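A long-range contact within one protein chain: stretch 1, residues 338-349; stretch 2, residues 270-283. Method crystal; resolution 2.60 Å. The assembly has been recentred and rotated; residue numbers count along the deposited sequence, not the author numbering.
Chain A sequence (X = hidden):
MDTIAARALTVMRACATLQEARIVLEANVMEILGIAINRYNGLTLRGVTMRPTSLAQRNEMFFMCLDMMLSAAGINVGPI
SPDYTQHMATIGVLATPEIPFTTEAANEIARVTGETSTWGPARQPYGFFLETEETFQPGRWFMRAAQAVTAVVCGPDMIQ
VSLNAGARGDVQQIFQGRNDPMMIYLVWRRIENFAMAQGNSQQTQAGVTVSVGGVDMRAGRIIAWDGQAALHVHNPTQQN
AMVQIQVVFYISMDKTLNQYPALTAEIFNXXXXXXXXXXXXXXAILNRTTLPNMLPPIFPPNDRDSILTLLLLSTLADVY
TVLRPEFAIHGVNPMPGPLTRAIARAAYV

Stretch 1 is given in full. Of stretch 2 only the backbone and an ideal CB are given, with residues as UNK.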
# COMPACT_ATOMS: atom_id res chain seq x y z
N PRO A 338 -19.14 -27.59 -3.05
CA PRO A 338 -18.93 -26.35 -3.82
C PRO A 338 -17.66 -25.47 -3.59
O PRO A 338 -17.66 -24.31 -4.02
CB PRO A 338 -20.24 -25.57 -3.60
CG PRO A 338 -20.68 -26.03 -2.22
CD PRO A 338 -20.41 -27.52 -2.29
N LEU A 339 -16.59 -26.03 -2.98
CA LEU A 339 -15.33 -25.31 -2.74
C LEU A 339 -15.35 -24.43 -1.50
O LEU A 339 -16.16 -23.50 -1.35
CB LEU A 339 -14.89 -24.49 -3.95
CG LEU A 339 -13.86 -25.00 -4.97
CD1 LEU A 339 -13.77 -26.50 -5.02
CD2 LEU A 339 -14.22 -24.42 -6.34
N THR A 340 -14.40 -24.70 -0.62
CA THR A 340 -14.33 -24.03 0.66
C THR A 340 -12.91 -23.58 0.93
O THR A 340 -11.96 -23.97 0.22
CB THR A 340 -14.73 -25.01 1.77
OG1 THR A 340 -13.89 -26.18 1.71
CG2 THR A 340 -16.19 -25.42 1.59
N ARG A 341 -12.76 -22.82 2.01
CA ARG A 341 -11.44 -22.34 2.37
C ARG A 341 -10.53 -23.52 2.70
O ARG A 341 -9.36 -23.54 2.30
CB ARG A 341 -11.56 -21.39 3.53
CG ARG A 341 -10.25 -20.83 3.97
CD ARG A 341 -10.46 -19.77 5.04
NE ARG A 341 -9.23 -19.41 5.73
CZ ARG A 341 -9.07 -18.26 6.38
NH1 ARG A 341 -10.07 -17.38 6.41
NH2 ARG A 341 -7.92 -18.01 7.02
N ALA A 342 -11.09 -24.54 3.34
CA ALA A 342 -10.33 -25.74 3.72
C ALA A 342 -9.76 -26.46 2.50
O ALA A 342 -8.59 -26.86 2.46
CB ALA A 342 -11.23 -26.67 4.53
N ILE A 343 -10.60 -26.59 1.49
CA ILE A 343 -10.21 -27.23 0.24
C ILE A 343 -9.14 -26.40 -0.50
O ILE A 343 -8.18 -26.95 -1.05
CB ILE A 343 -11.44 -27.46 -0.65
CG1 ILE A 343 -12.38 -28.46 0.02
CG2 ILE A 343 -11.01 -27.95 -2.00
CD1 ILE A 343 -13.70 -28.64 -0.70
N ALA A 344 -9.33 -25.08 -0.51
CA ALA A 344 -8.40 -24.17 -1.16
C ALA A 344 -7.04 -24.29 -0.48
O ALA A 344 -6.02 -24.52 -1.16
CB ALA A 344 -8.91 -22.71 -1.06
N ARG A 345 -7.03 -24.18 0.85
CA ARG A 345 -5.80 -24.26 1.64
C ARG A 345 -5.02 -25.55 1.39
O ARG A 345 -3.79 -25.52 1.26
CB ARG A 345 -6.11 -24.10 3.13
CG ARG A 345 -5.03 -24.67 4.04
CD ARG A 345 -4.52 -23.64 5.03
NE ARG A 345 -3.33 -24.10 5.76
CZ ARG A 345 -2.19 -24.57 5.21
NH1 ARG A 345 -2.03 -24.67 3.87
NH2 ARG A 345 -1.17 -24.87 6.00
N ALA A 346 -5.74 -26.66 1.28
CA ALA A 346 -5.11 -27.95 1.06
C ALA A 346 -4.40 -28.08 -0.27
O ALA A 346 -3.54 -28.95 -0.45
CB ALA A 346 -6.13 -29.03 1.18
N ALA A 347 -4.79 -27.25 -1.23
CA ALA A 347 -4.22 -27.32 -2.57
C ALA A 347 -2.85 -26.72 -2.67
O ALA A 347 -2.15 -26.97 -3.66
CB ALA A 347 -5.13 -26.66 -3.53
N TYR A 348 -2.44 -25.98 -1.64
CA TYR A 348 -1.13 -25.33 -1.63
C TYR A 348 -0.03 -26.20 -1.05
O TYR A 348 0.88 -25.73 -0.36
CB TYR A 348 -1.23 -24.00 -0.91
CG TYR A 348 -1.98 -22.97 -1.70
CD1 TYR A 348 -3.38 -22.99 -1.76
CD2 TYR A 348 -1.29 -21.97 -2.41
CE1 TYR A 348 -4.09 -22.04 -2.51
CE2 TYR A 348 -1.97 -21.02 -3.16
CZ TYR A 348 -3.37 -21.06 -3.21
OH TYR A 348 -4.03 -20.11 -3.91
N VAL A 349 -0.09 -27.47 -1.47
CA VAL A 349 0.83 -28.51 -1.04
C VAL A 349 0.60 -28.76 0.47
O VAL A 349 0.55 -29.95 0.83
CB VAL A 349 2.31 -28.17 -1.44
CG1 VAL A 349 3.33 -28.96 -0.60
CG2 VAL A 349 2.51 -28.45 -2.94
OXT VAL A 349 0.33 -27.80 1.25
N UNK A 270 -3.15 -13.15 -8.83
CA UNK A 270 -2.47 -14.29 -9.48
C UNK A 270 -2.38 -15.52 -8.58
O UNK A 270 -2.58 -16.64 -9.04
CB UNK A 270 -1.06 -13.88 -9.91
N UNK A 271 -2.05 -15.33 -7.31
CA UNK A 271 -1.90 -16.46 -6.40
C UNK A 271 -3.16 -16.96 -5.74
O UNK A 271 -3.11 -17.92 -4.99
CB UNK A 271 -0.90 -16.08 -5.30
N UNK A 272 -4.29 -16.34 -6.02
CA UNK A 272 -5.55 -16.83 -5.47
C UNK A 272 -5.84 -18.18 -6.10
O UNK A 272 -5.41 -18.51 -7.23
CB UNK A 272 -6.69 -15.85 -5.72
N UNK A 273 -6.60 -18.95 -5.35
CA UNK A 273 -6.93 -20.30 -5.73
C UNK A 273 -7.87 -20.42 -6.93
O UNK A 273 -7.50 -21.06 -7.93
CB UNK A 273 -7.55 -21.01 -4.53
N UNK A 274 -9.07 -19.83 -6.79
CA UNK A 274 -10.16 -19.86 -7.79
C UNK A 274 -10.75 -21.29 -7.81
O UNK A 274 -11.84 -21.53 -7.27
CB UNK A 274 -9.65 -19.46 -9.18
N UNK A 275 -9.99 -22.22 -8.36
CA UNK A 275 -10.39 -23.61 -8.39
C UNK A 275 -9.15 -24.40 -8.78
O UNK A 275 -8.08 -23.81 -9.11
CB UNK A 275 -11.55 -23.85 -9.35
N UNK A 276 -9.31 -25.72 -8.85
CA UNK A 276 -8.17 -26.56 -9.18
C UNK A 276 -7.53 -26.36 -10.51
O UNK A 276 -6.33 -26.55 -10.65
CB UNK A 276 -8.59 -28.03 -9.09
N UNK A 277 -8.33 -25.98 -11.50
CA UNK A 277 -7.80 -25.76 -12.83
C UNK A 277 -6.94 -24.50 -12.87
O UNK A 277 -5.79 -24.52 -13.34
CB UNK A 277 -8.94 -25.66 -13.85
N UNK A 278 -7.45 -23.41 -12.29
CA UNK A 278 -6.68 -22.19 -12.30
C UNK A 278 -5.40 -22.41 -11.50
O UNK A 278 -4.30 -21.99 -11.89
CB UNK A 278 -7.49 -21.02 -11.74
N UNK A 279 -5.57 -23.04 -10.35
CA UNK A 279 -4.47 -23.33 -9.49
C UNK A 279 -3.41 -24.15 -10.26
O UNK A 279 -2.21 -23.81 -10.29
CB UNK A 279 -4.96 -24.07 -8.24
N UNK A 280 -3.86 -25.20 -10.95
CA UNK A 280 -2.94 -26.02 -11.74
C UNK A 280 -2.27 -25.26 -12.88
O UNK A 280 -1.05 -25.36 -13.10
CB UNK A 280 -3.69 -27.22 -12.31
N UNK A 281 -3.07 -24.49 -13.62
CA UNK A 281 -2.61 -23.71 -14.76
C UNK A 281 -1.60 -22.65 -14.33
O UNK A 281 -0.53 -22.50 -14.94
CB UNK A 281 -3.80 -23.05 -15.47
N UNK A 282 -1.96 -21.89 -13.29
CA UNK A 282 -1.08 -20.84 -12.77
C UNK A 282 0.25 -21.46 -12.35
O UNK A 282 1.33 -20.98 -12.72
CB UNK A 282 -1.73 -20.11 -11.59
N UNK A 283 0.18 -22.52 -11.56
CA UNK A 283 1.39 -23.22 -11.15
C UNK A 283 2.25 -23.63 -12.36
O UNK A 283 3.46 -23.35 -12.40
CB UNK A 283 1.02 -24.45 -10.32

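Position 270 has helical angles and no atom of stretch 1 within 5.5 Å of its ideal CB, so this contact sets no demand there; it is Val-270.

At 271 the CB points sideways, 5.3 Å from Tyr-348 OH. What stretch 1 needs here is the backbone carbonyl; almost any residue would offer it, provided its side chain does not crowd Tyr-348 OH. The residue is Tyr-271, its ring led away, while Tyr-271 O accepts from Tyr-348 OH at 2.6 Å.

Position 272 has an extended backbone and a CB pointing away; many residues would do, and it is Ser-272.

At 273 the CB points toward stretch 1, 3.7 Å from Tyr-348 OH and 4.1 Å from Ala-344 CB, and ahead lies an apolar surface made by Leu-339, Ala-344 and Ala-347. The two alanines leave room for something long and flat, so a large apolar residue, leucine, methionine or an aromatic, would suit. It is Phe-273, with chi1 t. Ala-344 CA sits over one face of the ring, 3.9 Å from its centroid; Ala-344 CB lies 3.5 Å from Phe-273 CD2, and Ala-347 CB 3.5 Å from Phe-273 CE1. Leu-339 CG meets the ring edge at Phe-273 CE2, 4.3 Å away.

At 274 phi is positive (71°), which favours glycine but tolerates other residues, and the CB points away. Arg-274 leaves its backbone O 3.9 Å from Leu-339 CD2.

Position 275 precedes a helix, so Asp, Asn, Ser or Thr would be natural. Asp-275 caps it: Asp-275 OD1 accepts from the N of 278 at 2.9 Å. Its CB still packs 4.1 Å from Leu-339 CD2.

At 276 the CB points sideways, beyond reach of stretch 1, so only a longer side chain could touch Leu-339 and Ile-343; leucine, methionine or a flat ring could serve. His-276, chi1 m, brings CE1 to 4.0 Å from Ile-343 CG2.

Positions 277 and 278 are out of reach; they are Thr-277 and Trp-278.

At 279 the CB points toward stretch 1, 5.4 Å from Ala-347 CB, with a carbonyl and the Tyr-348 ring beyond. A donor suits the first, a planar group the second; Gln or His are candidates. His-279 answers both: NE2 gives a weak hydrogen bond to Ala-347 O at 3.0 Å, and its ring edge is directed at the Tyr-348 face, centroids 4.6 Å apart.

Position 280 has nothing of stretch 1 near its CB; many residues would do, and it is Gly-280. Position 281 is likewise unconstrained; it is Leu-281.

At 282 the CB points toward stretch 1 from a distance; a long polar side chain, Arg, Lys or Gln, could run back toward the carbonyls of 270 and 272 and the Tyr-348 hydroxyl. Arg-282 holds Val-270 O through NE (2.8 Å), and through NH2 both Ser-272 O (3.1 Å) and His-279 ND1 (2.8 Å), bracing the histidine; Arg-282 NH2 ends 3.7 Å from Tyr-348 OH.

Position 283 is out of reach; Thr-283 OG1 bonds to His-279 O at 2.7 Å.

Stretch 2 270-283: VYSFRDHTWHGLRT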
# COMPACT_ATOMS: atom_id res chain seq x y z
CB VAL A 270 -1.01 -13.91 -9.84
CG1 VAL A 270 -0.24 -15.15 -10.25
CG2 VAL A 270 -0.97 -12.81 -10.90
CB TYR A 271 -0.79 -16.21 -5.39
CG TYR A 271 0.60 -16.18 -6.00
CD1 TYR A 271 1.25 -17.35 -6.35
CD2 TYR A 271 1.25 -14.97 -6.28
CE1 TYR A 271 2.52 -17.34 -6.96
CE2 TYR A 271 2.52 -14.95 -6.89
CZ TYR A 271 3.14 -16.14 -7.23
OH TYR A 271 4.39 -16.13 -7.82
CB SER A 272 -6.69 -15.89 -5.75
OG SER A 272 -6.50 -14.75 -4.97
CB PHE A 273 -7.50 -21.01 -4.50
CG PHE A 273 -7.90 -22.43 -4.76
CD1 PHE A 273 -6.94 -23.38 -5.18
CD2 PHE A 273 -9.23 -22.84 -4.57
CE1 PHE A 273 -7.30 -24.72 -5.42
CE2 PHE A 273 -9.61 -24.17 -4.81
CZ PHE A 273 -8.63 -25.11 -5.24
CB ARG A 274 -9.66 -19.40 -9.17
CG ARG A 274 -9.72 -17.90 -9.24
CD ARG A 274 -9.02 -17.34 -10.43
NE ARG A 274 -9.50 -15.98 -10.68
CZ ARG A 274 -8.91 -14.88 -10.24
NH1 ARG A 274 -7.79 -15.00 -9.54
NH2 ARG A 274 -9.49 -13.70 -10.44
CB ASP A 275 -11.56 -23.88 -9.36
CG ASP A 275 -11.26 -23.48 -10.82
OD1 ASP A 275 -10.15 -23.71 -11.36
OD2 ASP A 275 -12.17 -22.92 -11.45
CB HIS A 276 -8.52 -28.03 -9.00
CG HIS A 276 -8.84 -28.39 -7.59
ND1 HIS A 276 -10.13 -28.36 -7.09
CD2 HIS A 276 -8.04 -28.71 -6.54
CE1 HIS A 276 -10.10 -28.64 -5.80
NE2 HIS A 276 -8.85 -28.86 -5.44
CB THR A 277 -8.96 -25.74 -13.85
OG1 THR A 277 -9.65 -26.99 -13.79
CG2 THR A 277 -8.44 -25.51 -15.26
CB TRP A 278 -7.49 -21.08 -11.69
CG TRP A 278 -6.63 -19.89 -11.48
CD1 TRP A 278 -6.15 -19.41 -10.29
CD2 TRP A 278 -6.05 -19.10 -12.50
NE1 TRP A 278 -5.28 -18.38 -10.52
CE2 TRP A 278 -5.19 -18.17 -11.87
CE3 TRP A 278 -6.16 -19.10 -13.90
CZ2 TRP A 278 -4.45 -17.24 -12.59
CZ3 TRP A 278 -5.42 -18.17 -14.62
CH2 TRP A 278 -4.57 -17.25 -13.96
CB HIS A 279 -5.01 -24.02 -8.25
CG HIS A 279 -3.98 -24.21 -7.19
ND1 HIS A 279 -3.32 -23.15 -6.61
CD2 HIS A 279 -3.40 -25.33 -6.70
CE1 HIS A 279 -2.37 -23.61 -5.81
NE2 HIS A 279 -2.40 -24.93 -5.85
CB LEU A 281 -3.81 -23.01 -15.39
CG LEU A 281 -4.01 -22.66 -16.88
CD1 LEU A 281 -4.55 -21.25 -16.94
CD2 LEU A 281 -2.77 -22.78 -17.70
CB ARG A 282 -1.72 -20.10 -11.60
CG ARG A 282 -0.81 -18.97 -11.12
CD ARG A 282 -0.42 -19.16 -9.66
NE ARG A 282 -1.59 -19.28 -8.78
CZ ARG A 282 -1.92 -20.39 -8.13
NH1 ARG A 282 -1.17 -21.49 -8.25
NH2 ARG A 282 -3.04 -20.43 -7.41
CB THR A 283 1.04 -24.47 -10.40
OG1 THR A 283 0.25 -24.12 -9.28
CG2 THR A 283 2.29 -25.18 -9.99
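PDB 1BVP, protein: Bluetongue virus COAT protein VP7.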